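PDB 2C4N: ribonucleotide monophosphatase NagD from Escherichia coli, which removes phosphate from ribonucleoside 5'-monophosphates and probably from a wide range of other nucleotides and sugar phosphates, using magnesium or another divalent metal ion. Local coordinates for residues Gly30-Asp33 and Pro37-Leu40; Asn54-Ala57 and Asp62-Asp65; Trp180-Ala185 and Ala213-Ile218; Ser225-Ile230 and Ser238-Ser243. All blocks are in the same frame, centred on the assembly; numbering follows the deposited sequence.

In the fold
Contacts 1, 3 and 4 are built on the central parallel sheet, and contact 2 lies in the helix and loop that follow strand 38-42. Contacts 1 and 2 have centres 13 Å apart and share one apolar cluster, in which M32 CE meets V63 CG1 at 3.6 Å. Contacts 3 and 4 join through the paired strands 216-220 and 239-241, where T217 N bonds to S238 OG (2.9 Å). Contacts 1 and 3 touch lightly, with V39 CG2 4.1 Å from A185 O. The magnesium ion, held by D9, D11 and D201, lies about 11 Å from the side chain of F56 in contact 2 and about 12 Å from that of I182 in contact 3.

Contact 1. Residues Gly30-Asp33 and Pro37-Leu40; sequences GIMD and PLVL
L38, the first residue of strand 38-42, extends its side chain toward the last turn of helix 24-33 and meets I31 and M32 there. Its CB already approaches the helix, lying 4.4 Å from I31 CG2. CG stands anti to the backbone N (chi1 175°), which carries the fork forward from the strand and lets its two methyls divide the work. CD1 goes to the isoleucine and comes within 4.3 Å of I31 CD1. CD2 goes to the methionine and sits 4.1 Å from M32 CG, the two side chains meeting at a slant. A forked leucine suits this place because a single residue can cover two successive positions of the helix. Methionine suits the partly exposed margin: CG lies against L38, and beyond it the bend at chi3 (-84°) turns the terminal CE toward V63 of the loop 62-65. I31, branched and buried, fills the inner side. I31 and L38 both also touch V6 of strand 5-9, while V39 is bonded through its backbone to V6 and C8. The contact thus packs the connecting helix of a beta-alpha-beta crossover against strand 38-42, with the parallel neighbour 5-9 lying under the same helix through V6.

Contact 2. Residues Asn54-Ala57 and Asp62-Asp65; sequences NRFA and DVPD
V63 comes to F56 with one methyl: CG2 approaches the phenyl ring obliquely, 4.1 Å from CD2. The ring leans from helix 49-58 toward the loop, its first torsion (chi1 -92°) lying off the common staggered positions. V63 offers its two methyls in different directions. CG2, wedged between the backbone N and the carbonyl carbon, faces the phenylalanine, while CG1 meets M32 of helix 24-33, and L28 of that helix also touches the valine. A compact beta-branched residue can in this way fill the angle between two helices. D62 starts out pointing away from the helix, but its carboxylate folds back until OD1 lies 3.8 Å from A57 CB, a plain van der Waals approach. The same oxygen accepts from a water at 3.0 Å, and that water also donates to A57 O at 2.7 Å, so it ties the carboxylate to a carbonyl of the last helical turn. Alanine is small enough to leave room for this bridge, and the charged aspartate suits the solvent side just as the aromatic ring suits the interior. There F56 packs edge-to-face on F68 and touches I10, L14 and M15. The preceding residue, R55, makes a salt bridge with D11, which it orients for proton transfer if NagD follows its relatives. Helix 49-58 thus brings an apolar wedge and an active-site arginine to the aspartate-bearing side of the haloacid dehalogenase core.

Contact 3. Residues Trp180-Ala185 and Ala213-Ile218; sequences WIIRAA and AGLETI
The guanidinium of R183 reaches A213 through a water, to which NE donates at 2.7 Å and which donates onward to A213 O at 2.9 Å. The other flat group of helix 180-189, the indole of W180, takes no part in this contact: A184 CB lies 3.7 Å above one face, near the rim, and the ring meets F78 edge-to-face and stacks with F211 of a second subunit. R183 also faces that subunit, where E194 gives a long, weak ion pair. The apolar core centres on I182. A chi1 of -60° puts CG1 beside the backbone N and leaves CG2 anti to it, 3.6 Å from A213 CB and 3.7 Å from L215 CD1. Alanine is small enough for the helix to come close, and L215 spreads both methyls across the same isoleucine branch. G214, with phi 89°, ends helix 203-212 in a Schellman motif; lacking a CB, it avoids a clash with A213 O. I182 and L215 both rest on I7 of strand 5-9. Helix 180-189 is packed on the parallel sheet beside the turn from helix 203-212 into strand 216-220, as in the alpha/beta Rossmann-like core of haloacid dehalogenase phosphatases.

Contact 4. Residues Ser225-Ile230 and Ser238-Ser243; sequences SSLDDI and SWIYPS
I240 meets I230 tip to tip, the two CD1 methyls 3.5 Å apart, and this is the tight part of the contact. I230 has its CG1 in the cramped space between the backbone N and carbonyl carbon (chi1 74°), an orientation that aims CD1 at the strand, while CG2 adds support 4.0 Å from I240 CD1. L227 makes the looser half. It lies across I240, with its CD1 3.9 Å from I240 CD1, and it remains largely exposed to solvent. Isoleucine at the strand position serves both neighbours from one extended chain. On the polar side the short 3-10 turn secures itself. S226 N donates almost straight to D229 OD2 (2.9 Å, 172°), approaching from above the carboxylate plane; S226 OG donates to D228 OD1, and D229 N closes the turn on S226 O. Small serine and short aspartates fit such a tight turn at the surface. I230 also leans on L203, a residue thought to bind substrate, and S225 OG bonds to L203 N. The loop that follows strand 216-220 is pinned by L227 and I230 to I240 of the outermost strand, 239-241, at the edge of the Rossmann-like haloacid dehalogenase core.

Contact 1. Residues Gly30-Asp33 and Pro37-Leu40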
loop_
_atom_site.group_PDB
_atom_site.type_symbol
_atom_site.label_atom_id
_atom_site.label_comp_id
_atom_site.label_asym_id
_atom_site.label_seq_id
_atom_site.Cartn_x
_atom_site.Cartn_y
_atom_site.Cartn_z
ATOM N N GLY A 30 41.720 -15.340 2.703
ATOM C CA GLY A 30 42.534 -14.357 2.011
ATOM C C GLY A 30 42.377 -12.985 2.639
ATOM O O GLY A 30 43.351 -12.248 2.805
ATOM N N ILE A 31 41.143 -12.638 2.994
ATOM C CA ILE A 31 40.865 -11.352 3.618
ATOM C C ILE A 31 41.508 -11.254 4.996
ATOM O O ILE A 31 42.144 -10.252 5.321
ATOM C CB ILE A 31 39.345 -11.123 3.759
ATOM C CG1 ILE A 31 38.714 -11.028 2.368
ATOM C CG2 ILE A 31 39.070 -9.859 4.567
ATOM C CD1 ILE A 31 37.201 -11.015 2.380
ATOM N N MET A 32 41.343 -12.293 5.806
ATOM C CA MET A 32 41.907 -12.288 7.147
ATOM C C MET A 32 43.433 -12.298 7.113
ATOM O O MET A 32 44.077 -11.640 7.934
ATOM C CB MET A 32 41.355 -13.470 7.955
ATOM C CG MET A 32 39.832 -13.408 8.109
ATOM S SD MET A 32 39.114 -14.483 9.365
ATOM C CE MET A 32 38.974 -15.999 8.493
ATOM N N ASP A 33 44.009 -13.021 6.154
ATOM C CA ASP A 33 45.462 -13.075 6.007
ATOM C C ASP A 33 46.026 -11.677 5.761
ATOM O O ASP A 33 47.110 -11.345 6.241
ATOM C CB ASP A 33 45.853 -13.983 4.837
ATOM C CG ASP A 33 45.844 -15.450 5.204
ATOM O OD1 ASP A 33 45.613 -15.774 6.388
ATOM O OD2 ASP A 33 46.076 -16.281 4.302
ATOM N N PRO A 37 39.807 -5.834 8.465
ATOM C CA PRO A 37 38.693 -6.123 9.375
ATOM C C PRO A 37 37.563 -6.762 8.569
ATOM O O PRO A 37 37.287 -6.352 7.441
ATOM C CB PRO A 37 38.337 -4.745 9.925
ATOM C CG PRO A 37 39.688 -4.073 9.976
ATOM C CD PRO A 37 40.286 -4.452 8.639
ATOM N N LEU A 38 36.928 -7.776 9.145
ATOM C CA LEU A 38 35.865 -8.496 8.461
ATOM C C LEU A 38 34.615 -8.701 9.302
ATOM O O LEU A 38 34.692 -9.042 10.482
ATOM C CB LEU A 38 36.381 -9.867 8.017
ATOM C CG LEU A 38 35.394 -10.843 7.366
ATOM C CD1 LEU A 38 35.032 -10.338 5.977
ATOM C CD2 LEU A 38 36.023 -12.232 7.279
ATOM N N VAL A 39 33.463 -8.490 8.679
ATOM C CA VAL A 39 32.186 -8.700 9.342
ATOM C C VAL A 39 31.332 -9.567 8.428
ATOM O O VAL A 39 31.164 -9.252 7.246
ATOM C CB VAL A 39 31.446 -7.368 9.600
ATOM C CG1 VAL A 39 30.012 -7.637 10.017
ATOM C CG2 VAL A 39 32.161 -6.579 10.689
ATOM N N LEU A 40 30.830 -10.674 8.966
ATOM C CA LEU A 40 29.963 -11.565 8.209
ATOM C C LEU A 40 28.563 -11.218 8.692
ATOM O O LEU A 40 28.188 -11.486 9.831
ATOM C CB LEU A 40 30.314 -13.028 8.490
ATOM C CG LEU A 40 31.748 -13.403 8.089
ATOM C CD1 LEU A 40 31.923 -14.916 8.195
ATOM C CD2 LEU A 40 32.039 -12.930 6.660
#

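Contact 2. Residues Asn54-Ala57 and Asp62-Asp65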
loop_
_atom_site.group_PDB
_atom_site.type_symbol
_atom_site.label_atom_id
_atom_site.label_comp_id
_atom_site.label_asym_id
_atom_site.label_seq_id
_atom_site.Cartn_x
_atom_site.Cartn_y
_atom_site.Cartn_z
ATOM N N ASN A 54 29.878 -22.463 14.326
ATOM C CA ASN A 54 29.695 -23.881 14.236
ATOM C C ASN A 54 29.092 -24.348 12.907
ATOM O O ASN A 54 29.503 -25.309 12.346
ATOM C CB ASN A 54 28.899 -24.410 15.395
ATOM C CG ASN A 54 29.622 -24.284 16.695
ATOM O OD1 ASN A 54 30.777 -24.010 16.701
ATOM N ND2 ASN A 54 28.928 -24.491 17.776
ATOM N N ARG A 55 28.107 -23.597 12.445
ATOM C CA ARG A 55 27.468 -23.881 11.161
ATOM C C ARG A 55 28.508 -23.804 10.044
ATOM O O ARG A 55 28.553 -24.663 9.162
ATOM C CB ARG A 55 26.345 -22.870 10.912
ATOM C CG ARG A 55 25.721 -22.929 9.526
ATOM C CD ARG A 55 24.723 -21.792 9.356
ATOM N NE ARG A 55 24.290 -21.614 7.971
ATOM C CZ ARG A 55 23.682 -20.520 7.525
ATOM N NH1 ARG A 55 23.438 -19.516 8.357
ATOM N NH2 ARG A 55 23.330 -20.420 6.251
ATOM N N PHE A 56 29.347 -22.772 10.087
ATOM C CA PHE A 56 30.396 -22.586 9.085
ATOM C C PHE A 56 31.439 -23.700 9.166
ATOM O O PHE A 56 31.862 -24.247 8.146
ATOM C CB PHE A 56 31.090 -21.235 9.281
ATOM C CG PHE A 56 30.480 -20.107 8.482
ATOM C CD1 PHE A 56 29.131 -19.788 8.611
ATOM C CD2 PHE A 56 31.262 -19.364 7.605
ATOM C CE1 PHE A 56 28.566 -18.736 7.871
ATOM C CE2 PHE A 56 30.712 -18.315 6.862
ATOM C CZ PHE A 56 29.357 -18.002 6.998
ATOM N N ALA A 57 31.852 -24.026 10.385
ATOM C CA ALA A 57 32.849 -25.070 10.598
ATOM C C ALA A 57 32.321 -26.426 10.132
ATOM O O ALA A 57 33.060 -27.223 9.556
ATOM C CB ALA A 57 33.239 -25.125 12.069
ATOM N N ASP A 62 36.332 -22.267 8.428
ATOM C CA ASP A 62 36.718 -21.865 9.776
ATOM C C ASP A 62 36.958 -20.372 9.971
ATOM O O ASP A 62 37.855 -19.793 9.363
ATOM C CB ASP A 62 37.974 -22.623 10.213
ATOM C CG ASP A 62 37.782 -24.123 10.213
ATOM O OD1 ASP A 62 36.666 -24.584 10.528
ATOM O OD2 ASP A 62 38.755 -24.847 9.912
ATOM N N VAL A 63 36.147 -19.760 10.829
ATOM C CA VAL A 63 36.263 -18.339 11.146
ATOM C C VAL A 63 35.923 -18.137 12.619
ATOM O O VAL A 63 35.267 -18.974 13.233
ATOM C CB VAL A 63 35.304 -17.472 10.287
ATOM C CG1 VAL A 63 35.713 -17.530 8.824
ATOM C CG2 VAL A 63 33.873 -17.956 10.453
ATOM N N PRO A 64 36.384 -17.027 13.209
ATOM C CA PRO A 64 36.138 -16.694 14.617
ATOM C C PRO A 64 34.680 -16.298 14.866
ATOM O O PRO A 64 34.001 -15.814 13.957
ATOM C CB PRO A 64 37.084 -15.519 14.862
ATOM C CG PRO A 64 38.142 -15.676 13.800
ATOM C CD PRO A 64 37.347 -16.091 12.608
ATOM N N ASP A 65 34.207 -16.511 16.091
ATOM C CA ASP A 65 32.840 -16.145 16.491
ATOM C C ASP A 65 32.638 -14.647 16.318
ATOM O O ASP A 65 31.558 -14.171 15.958
ATOM C CB ASP A 65 32.619 -16.433 17.979
ATOM C CG ASP A 65 32.453 -17.896 18.282
ATOM O OD1 ASP A 65 32.854 -18.734 17.448
ATOM O OD2 ASP A 65 31.932 -18.205 19.376
HETATM O O HOH W 1 35.704 -27.360 10.187
#

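Contact 3. Residues Trp180-Ala185 and Ala213-Ile218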
loop_
_atom_site.group_PDB
_atom_site.type_symbol
_atom_site.label_atom_id
_atom_site.label_comp_id
_atom_site.label_asym_id
_atom_site.label_seq_id
_atom_site.Cartn_x
_atom_site.Cartn_y
_atom_site.Cartn_z
ATOM N N TRP A 180 21.342 1.910 8.406
ATOM C CA TRP A 180 21.867 1.934 9.769
ATOM C C TRP A 180 22.671 0.697 10.165
ATOM O O TRP A 180 23.710 0.816 10.812
ATOM C CB TRP A 180 20.746 2.135 10.788
ATOM C CG TRP A 180 21.298 2.359 12.160
ATOM C CD1 TRP A 180 21.722 3.544 12.688
ATOM C CD2 TRP A 180 21.587 1.356 13.139
ATOM N NE1 TRP A 180 22.264 3.340 13.935
ATOM C CE2 TRP A 180 22.194 2.005 14.236
ATOM C CE3 TRP A 180 21.397 -0.031 13.193
ATOM C CZ2 TRP A 180 22.617 1.314 15.377
ATOM C CZ3 TRP A 180 21.817 -0.719 14.326
ATOM C CH2 TRP A 180 22.419 -0.043 15.403
ATOM N N ILE A 181 22.205 -0.490 9.787
ATOM C CA ILE A 181 22.938 -1.695 10.156
ATOM C C ILE A 181 24.335 -1.719 9.537
ATOM O O ILE A 181 25.247 -2.327 10.086
ATOM C CB ILE A 181 22.170 -2.982 9.779
ATOM C CG1 ILE A 181 22.815 -4.180 10.486
ATOM C CG2 ILE A 181 22.181 -3.187 8.273
ATOM C CD1 ILE A 181 21.988 -5.438 10.446
ATOM N N ILE A 182 24.500 -1.053 8.398
ATOM C CA ILE A 182 25.806 -0.983 7.751
ATOM C C ILE A 182 26.682 -0.066 8.610
ATOM O O ILE A 182 27.871 -0.323 8.806
ATOM C CB ILE A 182 25.694 -0.408 6.313
ATOM C CG1 ILE A 182 24.777 -1.296 5.458
ATOM C CG2 ILE A 182 27.072 -0.305 5.681
ATOM C CD1 ILE A 182 25.200 -2.758 5.396
ATOM N N ARG A 183 26.081 1.004 9.124
ATOM C CA ARG A 183 26.791 1.937 9.994
ATOM C C ARG A 183 27.245 1.191 11.243
ATOM O O ARG A 183 28.378 1.354 11.702
ATOM C CB ARG A 183 25.876 3.102 10.393
ATOM C CG ARG A 183 26.177 4.398 9.654
ATOM C CD ARG A 183 27.610 4.826 9.923
ATOM N NE ARG A 183 28.232 5.432 8.750
ATOM C CZ ARG A 183 29.534 5.669 8.639
ATOM N NH1 ARG A 183 30.351 5.353 9.631
ATOM N NH2 ARG A 183 30.015 6.214 7.534
ATOM N N ALA A 184 26.352 0.370 11.785
ATOM C CA ALA A 184 26.653 -0.416 12.979
ATOM C C ALA A 184 27.801 -1.378 12.702
ATOM O O ALA A 184 28.669 -1.585 13.544
ATOM C CB ALA A 184 25.411 -1.192 13.415
ATOM N N ALA A 185 27.801 -1.969 11.512
ATOM C CA ALA A 185 28.852 -2.902 11.126
ATOM C C ALA A 185 30.188 -2.176 11.012
ATOM O O ALA A 185 31.226 -2.696 11.432
ATOM C CB ALA A 185 28.494 -3.580 9.802
ATOM N N ALA A 213 24.774 3.812 2.247
ATOM C CA ALA A 213 25.732 4.028 3.331
ATOM C C ALA A 213 27.063 4.580 2.819
ATOM O O ALA A 213 27.948 4.915 3.605
ATOM C CB ALA A 213 25.969 2.718 4.079
ATOM N N GLY A 214 27.206 4.661 1.501
ATOM C CA GLY A 214 28.426 5.188 0.917
ATOM C C GLY A 214 29.512 4.158 0.676
ATOM O O GLY A 214 30.675 4.509 0.488
ATOM N N LEU A 215 29.147 2.882 0.667
ATOM C CA LEU A 215 30.136 1.830 0.445
ATOM C C LEU A 215 30.254 1.384 -1.001
ATOM O O LEU A 215 29.317 1.530 -1.795
ATOM C CB LEU A 215 29.801 0.586 1.275
ATOM C CG LEU A 215 30.178 0.460 2.757
ATOM C CD1 LEU A 215 29.464 1.510 3.574
ATOM C CD2 LEU A 215 29.813 -0.935 3.234
ATOM N N GLU A 216 31.418 0.835 -1.338
ATOM C CA GLU A 216 31.623 0.272 -2.661
ATOM C C GLU A 216 30.878 -1.049 -2.523
ATOM O O GLU A 216 30.871 -1.645 -1.444
ATOM C CB GLU A 216 33.112 0.023 -2.935
ATOM C CG GLU A 216 33.871 1.238 -3.438
ATOM C CD GLU A 216 35.295 0.911 -3.852
ATOM O OE1 GLU A 216 35.723 -0.253 -3.685
ATOM O OE2 GLU A 216 35.986 1.830 -4.343
ATOM N N THR A 217 30.251 -1.511 -3.596
ATOM C CA THR A 217 29.486 -2.746 -3.524
ATOM C C THR A 217 29.879 -3.791 -4.555
ATOM O O THR A 217 30.249 -3.462 -5.681
ATOM C CB THR A 217 27.984 -2.454 -3.706
ATOM O OG1 THR A 217 27.784 -1.816 -4.975
ATOM C CG2 THR A 217 27.474 -1.525 -2.600
ATOM N N ILE A 218 29.787 -5.054 -4.156
ATOM C CA ILE A 218 30.080 -6.166 -5.048
ATOM C C ILE A 218 28.900 -7.115 -5.002
ATOM O O ILE A 218 28.545 -7.631 -3.943
ATOM C CB ILE A 218 31.336 -6.965 -4.625
ATOM C CG1 ILE A 218 32.575 -6.071 -4.692
ATOM C CG2 ILE A 218 31.519 -8.169 -5.554
ATOM C CD1 ILE A 218 33.861 -6.780 -4.287
HETATM O O HOH W 2 27.106 5.252 6.347
#

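Contact 4. Residues Ser225-Ile230 and Ser238-Ser243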
loop_
_atom_site.group_PDB
_atom_site.type_symbol
_atom_site.label_atom_id
_atom_site.label_comp_id
_atom_site.label_asym_id
_atom_site.label_seq_id
_atom_site.Cartn_x
_atom_site.Cartn_y
_atom_site.Cartn_z
ATOM N N SER A 225 19.628 -12.312 -6.440
ATOM C CA SER A 225 19.665 -11.491 -7.647
ATOM C C SER A 225 20.391 -12.109 -8.835
ATOM O O SER A 225 21.348 -12.872 -8.678
ATOM C CB SER A 225 20.291 -10.131 -7.330
ATOM O OG SER A 225 19.464 -9.383 -6.458
ATOM N N SER A 226 19.920 -11.762 -10.030
ATOM C CA SER A 226 20.525 -12.243 -11.264
ATOM C C SER A 226 21.068 -11.045 -12.035
ATOM O O SER A 226 20.652 -9.902 -11.817
ATOM C CB SER A 226 19.501 -12.997 -12.108
ATOM O OG SER A 226 18.463 -12.131 -12.509
ATOM N N LEU A 227 21.989 -11.310 -12.948
ATOM C CA LEU A 227 22.623 -10.251 -13.715
ATOM C C LEU A 227 21.687 -9.284 -14.433
ATOM O O LEU A 227 21.913 -8.071 -14.410
ATOM C CB LEU A 227 23.606 -10.861 -14.718
ATOM C CG LEU A 227 24.462 -9.855 -15.495
ATOM C CD1 LEU A 227 25.223 -8.986 -14.508
ATOM C CD2 LEU A 227 25.419 -10.583 -16.432
ATOM N N ASP A 228 20.635 -9.799 -15.063
ATOM C CA ASP A 228 19.727 -8.916 -15.780
ATOM C C ASP A 228 18.946 -7.980 -14.865
ATOM O O ASP A 228 18.334 -7.020 -15.334
ATOM C CB ASP A 228 18.758 -9.713 -16.667
ATOM C CG ASP A 228 17.891 -10.675 -15.884
ATOM O OD1 ASP A 228 17.619 -10.420 -14.691
ATOM O OD2 ASP A 228 17.466 -11.689 -16.475
ATOM N N ASP A 229 18.977 -8.243 -13.562
ATOM C CA ASP A 229 18.261 -7.392 -12.611
ATOM C C ASP A 229 18.881 -5.999 -12.471
ATOM O O ASP A 229 18.238 -5.089 -11.949
ATOM C CB ASP A 229 18.204 -8.042 -11.217
ATOM C CG ASP A 229 17.283 -9.246 -11.159
ATOM O OD1 ASP A 229 16.277 -9.267 -11.898
ATOM O OD2 ASP A 229 17.551 -10.169 -10.358
ATOM N N ILE A 230 20.116 -5.822 -12.937
ATOM C CA ILE A 230 20.781 -4.527 -12.812
ATOM C C ILE A 230 20.483 -3.541 -13.942
ATOM O O ILE A 230 20.709 -2.338 -13.797
ATOM C CB ILE A 230 22.325 -4.675 -12.723
ATOM C CG1 ILE A 230 22.900 -5.027 -14.099
ATOM C CG2 ILE A 230 22.697 -5.748 -11.704
ATOM C CD1 ILE A 230 24.391 -4.709 -14.251
ATOM N N SER A 238 29.309 -1.795 -7.819
ATOM C CA SER A 238 30.623 -1.349 -8.255
ATOM C C SER A 238 31.220 -2.464 -9.120
ATOM O O SER A 238 31.874 -2.203 -10.132
ATOM C CB SER A 238 31.514 -1.091 -7.039
ATOM O OG SER A 238 30.888 -0.194 -6.137
ATOM N N TRP A 239 30.978 -3.706 -8.705
ATOM C CA TRP A 239 31.458 -4.899 -9.410
ATOM C C TRP A 239 30.420 -6.015 -9.312
ATOM O O TRP A 239 29.577 -6.014 -8.408
ATOM C CB TRP A 239 32.753 -5.416 -8.783
ATOM C CG TRP A 239 33.915 -4.492 -8.858
ATOM C CD1 TRP A 239 34.723 -4.269 -9.936
ATOM C CD2 TRP A 239 34.431 -3.688 -7.793
ATOM N NE1 TRP A 239 35.716 -3.377 -9.604
ATOM C CE2 TRP A 239 35.560 -3.005 -8.294
ATOM C CE3 TRP A 239 34.047 -3.479 -6.461
ATOM C CZ2 TRP A 239 36.316 -2.126 -7.505
ATOM C CZ3 TRP A 239 34.798 -2.605 -5.677
ATOM C CH2 TRP A 239 35.918 -1.941 -6.204
ATOM N N ILE A 240 30.502 -6.972 -10.234
ATOM C CA ILE A 240 29.596 -8.117 -10.253
ATOM C C ILE A 240 30.376 -9.380 -10.620
ATOM O O ILE A 240 31.113 -9.393 -11.603
ATOM C CB ILE A 240 28.471 -7.948 -11.294
ATOM C CG1 ILE A 240 27.711 -6.643 -11.050
ATOM C CG2 ILE A 240 27.515 -9.138 -11.217
ATOM C CD1 ILE A 240 26.668 -6.339 -12.101
ATOM N N TYR A 241 30.222 -10.433 -9.823
ATOM C CA TYR A 241 30.899 -11.700 -10.100
ATOM C C TYR A 241 29.937 -12.857 -9.895
ATOM O O TYR A 241 28.945 -12.733 -9.174
ATOM C CB TYR A 241 32.111 -11.902 -9.182
ATOM C CG TYR A 241 33.212 -10.889 -9.377
ATOM C CD1 TYR A 241 33.308 -9.769 -8.557
ATOM C CD2 TYR A 241 34.140 -11.034 -10.408
ATOM C CE1 TYR A 241 34.297 -8.816 -8.755
ATOM C CE2 TYR A 241 35.132 -10.089 -10.617
ATOM C CZ TYR A 241 35.206 -8.978 -9.789
ATOM O OH TYR A 241 36.175 -8.025 -10.003
ATOM N N PRO A 242 30.209 -14.002 -10.542
ATOM C CA PRO A 242 29.340 -15.170 -10.392
ATOM C C PRO A 242 29.292 -15.574 -8.917
ATOM O O PRO A 242 28.234 -15.909 -8.393
ATOM C CB PRO A 242 30.025 -16.224 -11.259
ATOM C CG PRO A 242 30.667 -15.403 -12.336
ATOM C CD PRO A 242 31.252 -14.250 -11.554
ATOM N N SER A 243 30.445 -15.520 -8.252
ATOM C CA SER A 243 30.537 -15.883 -6.837
ATOM C C SER A 243 31.783 -15.265 -6.226
ATOM O O SER A 243 32.570 -14.637 -6.925
ATOM C CB SER A 243 30.601 -17.405 -6.677
ATOM O OG SER A 243 31.860 -17.899 -7.103
#